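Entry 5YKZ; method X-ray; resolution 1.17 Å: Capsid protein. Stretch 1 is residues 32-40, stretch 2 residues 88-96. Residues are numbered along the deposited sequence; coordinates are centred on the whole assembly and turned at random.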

ATOM      1  N   GLY B  32     -15.601  -4.154 -14.102  1.00 19.07           N
ATOM      2  CA  GLY B  32     -16.155  -2.849 -14.037  1.00 20.91           C
ATOM      3  C   GLY B  32     -15.233  -1.707 -14.292  1.00 20.54           C
ATOM      4  O   GLY B  32     -15.607  -0.603 -13.935  1.00 24.67           O
ATOM      5  N   LEU B  33     -14.108  -1.940 -14.949  1.00 19.43           N
ATOM      6  CA  LEU B  33     -13.203  -0.855 -15.255  1.00 19.11           C
ATOM      7  C   LEU B  33     -13.323  -0.414 -16.745  1.00 21.14           C
ATOM      8  O   LEU B  33     -14.187  -0.926 -17.464  1.00 20.83           O
ATOM      9  CB  LEU B  33     -11.787  -1.372 -14.921  1.00 19.08           C
ATOM     10  CG  LEU B  33     -11.598  -1.624 -13.420  1.00 19.30           C
ATOM     11  CD1 LEU B  33     -10.339  -2.484 -13.159  1.00 18.65           C
ATOM     12  CD2 LEU B  33     -11.495  -0.320 -12.677  1.00 22.42           C
ATOM     13  N   SER B  34     -12.514   0.518 -17.164  1.00 19.96           N
ATOM     14  CA  SER B  34     -12.554   0.928 -18.540  1.00 19.95           C
ATOM     15  C   SER B  34     -11.907  -0.072 -19.452  1.00 22.78           C
ATOM     16  O   SER B  34     -10.884  -0.669 -19.082  1.00 21.60           O
ATOM     17  CB  SER B  34     -11.860   2.256 -18.728  1.00 22.06           C
ATOM     18  OG  SER B  34     -12.361   3.263 -17.944  1.00 26.81           O
ATOM     19  N   PRO B  35     -12.462  -0.320 -20.651  1.00 20.64           N
ATOM     20  CA  PRO B  35     -11.873  -1.261 -21.546  1.00 21.79           C
ATOM     21  C   PRO B  35     -10.456  -0.886 -21.934  1.00 19.58           C
ATOM     22  O   PRO B  35     -10.133   0.302 -22.115  1.00 21.31           O
ATOM     23  CB  PRO B  35     -12.826  -1.254 -22.749  1.00 27.63           C
ATOM     24  CG  PRO B  35     -14.103  -0.883 -22.144  1.00 27.92           C
ATOM     25  CD  PRO B  35     -13.713   0.237 -21.236  1.00 25.11           C
ATOM     26  N   SER B  36      -9.598  -1.879 -22.091  1.00 20.93           N
ATOM     27  CA  SER B  36      -8.265  -1.707 -22.668  1.00 18.99           C
ATOM     28  C   SER B  36      -7.548  -0.568 -22.072  1.00 20.44           C
ATOM     29  O   SER B  36      -6.931   0.254 -22.740  1.00 21.56           O
ATOM     30  CB  SER B  36      -8.342  -1.642 -24.228  1.00 23.07           C
ATOM     31  OG  SER B  36      -9.061  -2.737 -24.763  1.00 24.56           O
ATOM     32  N   THR B  37      -7.497  -0.529 -20.728  1.00 18.83           N
ATOM     33  CA  THR B  37      -6.887   0.540 -19.968  1.00 18.23           C
ATOM     34  C   THR B  37      -5.972  -0.092 -18.877  1.00 17.24           C
ATOM     35  O   THR B  37      -6.333  -1.102 -18.282  1.00 17.38           O
ATOM     36  CB  THR B  37      -7.961   1.362 -19.240  1.00 17.94           C
ATOM     37  OG1 THR B  37      -8.837   1.962 -20.277  1.00 21.61           O
ATOM     38  CG2 THR B  37      -7.398   2.534 -18.440  1.00 20.43           C
ATOM     39  N   SER B  38      -4.890   0.584 -18.646  1.00 16.62           N
ATOM     40  CA  SER B  38      -3.897   0.135 -17.634  1.00 17.01           C
ATOM     41  C   SER B  38      -4.142   0.830 -16.332  1.00 16.05           C
ATOM     42  O   SER B  38      -4.441   2.025 -16.206  1.00 16.98           O
ATOM     43  CB  SER B  38      -2.516   0.385 -18.170  1.00 20.06           C
ATOM     44  OG  SER B  38      -2.294  -0.619 -19.245  1.00 24.42           O
ATOM     45  N   TYR B  39      -3.959   0.009 -15.281  1.00 15.66           N
ATOM     46  CA  TYR B  39      -4.133   0.405 -13.865  1.00 14.34           C
ATOM     47  C   TYR B  39      -2.969  -0.005 -13.054  1.00 13.37           C
ATOM     48  O   TYR B  39      -2.295  -1.027 -13.415  1.00 14.78           O
ATOM     49  CB  TYR B  39      -5.426  -0.207 -13.307  1.00 14.75           C
ATOM     50  CG  TYR B  39      -6.639   0.257 -14.002  1.00 15.72           C
ATOM     51  CD1 TYR B  39      -7.274   1.422 -13.587  1.00 17.35           C
ATOM     52  CD2 TYR B  39      -7.199  -0.412 -15.084  1.00 17.01           C
ATOM     53  CE1 TYR B  39      -8.389   1.910 -14.259  1.00 18.49           C
ATOM     54  CE2 TYR B  39      -8.333   0.074 -15.734  1.00 17.01           C
ATOM     55  CZ  TYR B  39      -8.883   1.226 -15.293  1.00 16.71           C
ATOM     56  OH  TYR B  39     -10.050   1.668 -15.950  1.00 19.99           O
ATOM     57  N   LEU B  40      -2.732   0.616 -11.958  1.00 13.57           N
ATOM     58  CA  LEU B  40      -1.746   0.163 -10.925  1.00 13.21           C
ATOM     59  C   LEU B  40      -2.515  -0.312  -9.723  1.00 13.33           C
ATOM     60  O   LEU B  40      -3.480   0.379  -9.295  1.00 14.25           O
ATOM     61  CB  LEU B  40      -0.925   1.350 -10.583  1.00 15.37           C
ATOM     62  CG  LEU B  40       0.314   1.109  -9.842  1.00 18.53           C
ATOM     63  CD1 LEU B  40       1.417   0.371 -10.673  1.00 17.46           C
ATOM     64  CD2 LEU B  40       0.867   2.399  -9.249  1.00 23.25           C
ATOM     65  N   LYS B  88      -3.468  -4.425 -17.516  1.00 15.77           N
ATOM     66  CA  LYS B  88      -4.397  -3.858 -18.512  1.00 16.83           C
ATOM     67  C   LYS B  88      -5.629  -4.669 -18.586  1.00 18.32           C
ATOM     68  O   LYS B  88      -5.610  -5.898 -18.672  1.00 18.65           O
ATOM     69  CB  LYS B  88      -3.717  -3.802 -19.845  1.00 18.90           C
ATOM     70  CG  LYS B  88      -4.474  -3.069 -20.977  1.00 21.79           C
ATOM     71  CD  LYS B  88      -3.691  -3.056 -22.294  1.00 22.91           C
ATOM     72  CE  LYS B  88      -4.492  -2.433 -23.429  1.00 26.32           C
ATOM     73  NZ  LYS B  88      -3.666  -2.342 -24.707  1.00 31.39           N
ATOM     74  N   THR B  89      -6.736  -3.966 -18.610  1.00 17.71           N
ATOM     75  CA  THR B  89      -8.009  -4.630 -18.805  1.00 16.92           C
ATOM     76  C   THR B  89      -8.175  -5.104 -20.271  1.00 18.74           C
ATOM     77  O   THR B  89      -7.514  -4.651 -21.196  1.00 18.68           O
ATOM     78  CB  THR B  89      -9.162  -3.783 -18.478  1.00 17.18           C
ATOM     79  OG1 THR B  89      -9.047  -2.569 -19.249  1.00 18.96           O
ATOM     80  CG2 THR B  89      -9.146  -3.390 -16.971  1.00 18.47           C
ATOM     81  N   ASP B  90      -9.072  -6.085 -20.396  1.00 17.88           N
ATOM     82  CA  ASP B  90      -9.526  -6.553 -21.688  1.00 20.44           C
ATOM     83  C   ASP B  90     -10.539  -5.557 -22.217  1.00 21.42           C
ATOM     84  O   ASP B  90     -10.847  -4.512 -21.658  1.00 20.97           O
ATOM     85  CB  ASP B  90     -10.031  -7.987 -21.565  1.00 19.91           C
ATOM     86  CG  ASP B  90     -11.257  -8.141 -20.705  1.00 20.99           C
ATOM     87  OD1 ASP B  90     -11.948  -7.202 -20.387  1.00 22.25           O
ATOM     88  OD2 ASP B  90     -11.512  -9.341 -20.398  1.00 23.84           O
ATOM     89  N   THR B  91     -11.069  -5.870 -23.440  1.00 23.22           N
ATOM     90  CA  THR B  91     -11.976  -4.944 -24.124  1.00 25.06           C
ATOM     91  C   THR B  91     -13.264  -4.891 -23.389  1.00 25.51           C
ATOM     92  O   THR B  91     -14.108  -4.013 -23.612  1.00 31.54           O
ATOM     93  CB  THR B  91     -12.208  -5.412 -25.598  1.00 28.79           C
ATOM     94  OG1 THR B  91     -12.719  -6.759 -25.566  1.00 29.53           O
ATOM     95  CG2 THR B  91     -10.927  -5.385 -26.356  1.00 33.92           C
ATOM     96  N   PHE B  92     -13.468  -5.757 -22.400  1.00 28.70           N
ATOM     97  CA  PHE B  92     -14.650  -5.606 -21.548  1.00 25.77           C
ATOM     98  C   PHE B  92     -14.461  -4.994 -20.158  1.00 27.32           C
ATOM     99  O   PHE B  92     -15.362  -4.949 -19.317  1.00 26.77           O
ATOM    100  CB  PHE B  92     -15.208  -6.998 -21.257  1.00 34.94           C
ATOM    101  CG  PHE B  92     -15.566  -7.738 -22.484  1.00 44.12           C
ATOM    102  CD1 PHE B  92     -16.819  -7.574 -23.039  1.00 55.24           C
ATOM    103  CD2 PHE B  92     -14.627  -8.535 -23.124  1.00 51.46           C
ATOM    104  CE1 PHE B  92     -17.155  -8.241 -24.201  1.00 56.21           C
ATOM    105  CE2 PHE B  92     -14.943  -9.199 -24.294  1.00 55.24           C
ATOM    106  CZ  PHE B  92     -16.206  -9.052 -24.826  1.00 57.59           C
ATOM    107  N   GLY B  93     -13.262  -4.515 -19.926  1.00 23.62           N
ATOM    108  CA  GLY B  93     -13.041  -3.842 -18.621  1.00 21.47           C
ATOM    109  C   GLY B  93     -12.733  -4.766 -17.438  1.00 18.84           C
ATOM    110  O   GLY B  93     -12.940  -4.313 -16.292  1.00 19.99           O
ATOM    111  N   THR B  94     -12.181  -5.938 -17.724  1.00 16.77           N
ATOM    112  CA  THR B  94     -11.827  -6.896 -16.699  1.00 16.73           C
ATOM    113  C   THR B  94     -10.410  -7.276 -16.778  1.00 15.83           C
ATOM    114  O   THR B  94      -9.747  -7.217 -17.796  1.00 16.49           O
ATOM    115  CB  THR B  94     -12.699  -8.200 -16.723  1.00 19.00           C
ATOM    116  OG1 THR B  94     -12.118  -9.204 -17.580  1.00 22.74           O
ATOM    117  CG2 THR B  94     -14.153  -7.856 -17.015  1.00 20.87           C
ATOM    118  N   PHE B  95      -9.869  -7.785 -15.629  1.00 15.47           N
ATOM    119  CA  PHE B  95      -8.620  -8.485 -15.600  1.00 15.15           C
ATOM    120  C   PHE B  95      -8.629  -9.526 -14.531  1.00 13.96           C
ATOM    121  O   PHE B  95      -9.402  -9.446 -13.570  1.00 14.87           O
ATOM    122  CB  PHE B  95      -7.393  -7.552 -15.415  1.00 15.08           C
ATOM    123  CG  PHE B  95      -7.408  -6.807 -14.077  1.00 14.71           C
ATOM    124  CD1 PHE B  95      -6.908  -7.415 -12.936  1.00 14.47           C
ATOM    125  CD2 PHE B  95      -7.774  -5.463 -13.976  1.00 15.53           C
ATOM    126  CE1 PHE B  95      -6.863  -6.754 -11.740  1.00 14.88           C
ATOM    127  CE2 PHE B  95      -7.728  -4.777 -12.758  1.00 15.72           C
ATOM    128  CZ  PHE B  95      -7.280  -5.438 -11.634  1.00 14.63           C
ATOM    129  N   ASP B  96      -7.801 -10.517 -14.669  1.00 14.11           N
ATOM    130  CA  ASP B  96      -7.658 -11.578 -13.714  1.00 13.61           C
ATOM    131  C   ASP B  96      -6.368 -11.556 -12.948  1.00 14.06           C
ATOM    132  O   ASP B  96      -5.299 -11.275 -13.501  1.00 14.73           O
ATOM    133  CB  ASP B  96      -7.739 -12.969 -14.406  1.00 14.55           C
ATOM    134  CG  ASP B  96      -9.071 -13.343 -14.943  1.00 14.65           C
ATOM    135  OD1 ASP B  96     -10.041 -12.736 -14.628  1.00 16.00           O
ATOM    136  OD2 ASP B  96      -9.112 -14.357 -15.681  1.00 17.19           O
TER
HETATM  137  O   HOH W   1     -16.337  -5.541 -16.635  1.00 25.51           O

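The most unusual feature of this contact is the part played by a single threonine hydroxyl. Thr89 is buried, its side chain points toward the opposing segment, and its OG1 serves the other backbone twice: it donates to the carbonyl of Ser34 across a short OG1–O distance of 2.6 Å, and it accepts from the amide of Thr37, with N and OG1 3.0 Å apart and a nearly straight N-H...O angle of 168°. The amide of Ser36 also lies 3.0 Å from Thr89 OG1, but its hydrogen is directed elsewhere, to the carbonyl of Asp90 (Ser36 N to Asp90 O, 2.9 Å). The hydroxyl thus bridges Ser34 O and Thr37 N, while Ser36 N and Thr37 O find main-chain partners.

Regular sheet pairing is brief. Ser38 and Lys88 form an antiparallel, non-hydrogen-bonded pair with their CA atoms 4.1 Å apart, and their side chains share one face of the sheet, where Ser38 OG comes within 3.5 Å of Lys88 CB. Next to this pair, Thr89 N donates to Thr37 O at 2.9 Å, and the same carbonyl oxygen receives a CA-H...O contact from Lys88 CA at 3.4 Å. The lysine chain is fully extended, all four chi angles being t, so that its methylene groups run past Ser36; Lys88 CE lies 3.7 Å from Ser36 O.

Beyond the pair, the second segment folds into a type I turn from Asp90 to Gly93, closed by Gly93 N donating to Asp90 O at 3.0 Å. The Asp90 carboxylate braces the turn from within: OD1 accepts from Thr94 N at 3.0 Å and, weakly, from Phe92 N at 2.9 Å, while OD2 accepts from Thr94 OG1 at 2.9 Å. Asp90 O, already used in closing the turn, takes the Ser36 amide as well and is approached by Pro35 CA at 3.4 Å. Pro35 therefore packs against the turn backbone, its CB 3.2 Å from Thr91 O.

At Gly93 the chains also come close. Its phi/psi of 83/26 by itself calls for glycine, and a CB here would point toward the first segment and sit 2.2 Å from Leu33 O, a clash. Without one, Gly93 CA can approach Leu33 O to 3.3 Å in a CA-H...O contact, while Gly93 O accepts from Leu33 N at 3.0 Å. A water adds a link nearby, accepting from Gly32 N at 3.0 Å and donating to Phe92 O at 2.9 Å.

The apolar contacts are few. Leu33 CD1 reaches Phe95 CE2 at 3.5 Å, meeting the ring obliquely, and Leu33 CB lies 3.9 Å from Thr89 CG2. Thr89 CG2 also lies 3.8 Å from Tyr39 CE2, so both ends of the threonine side chain are engaged. Tyr39 OH in turn accepts from Ser34 N at 3.0 Å, tying the loop back to its own strand.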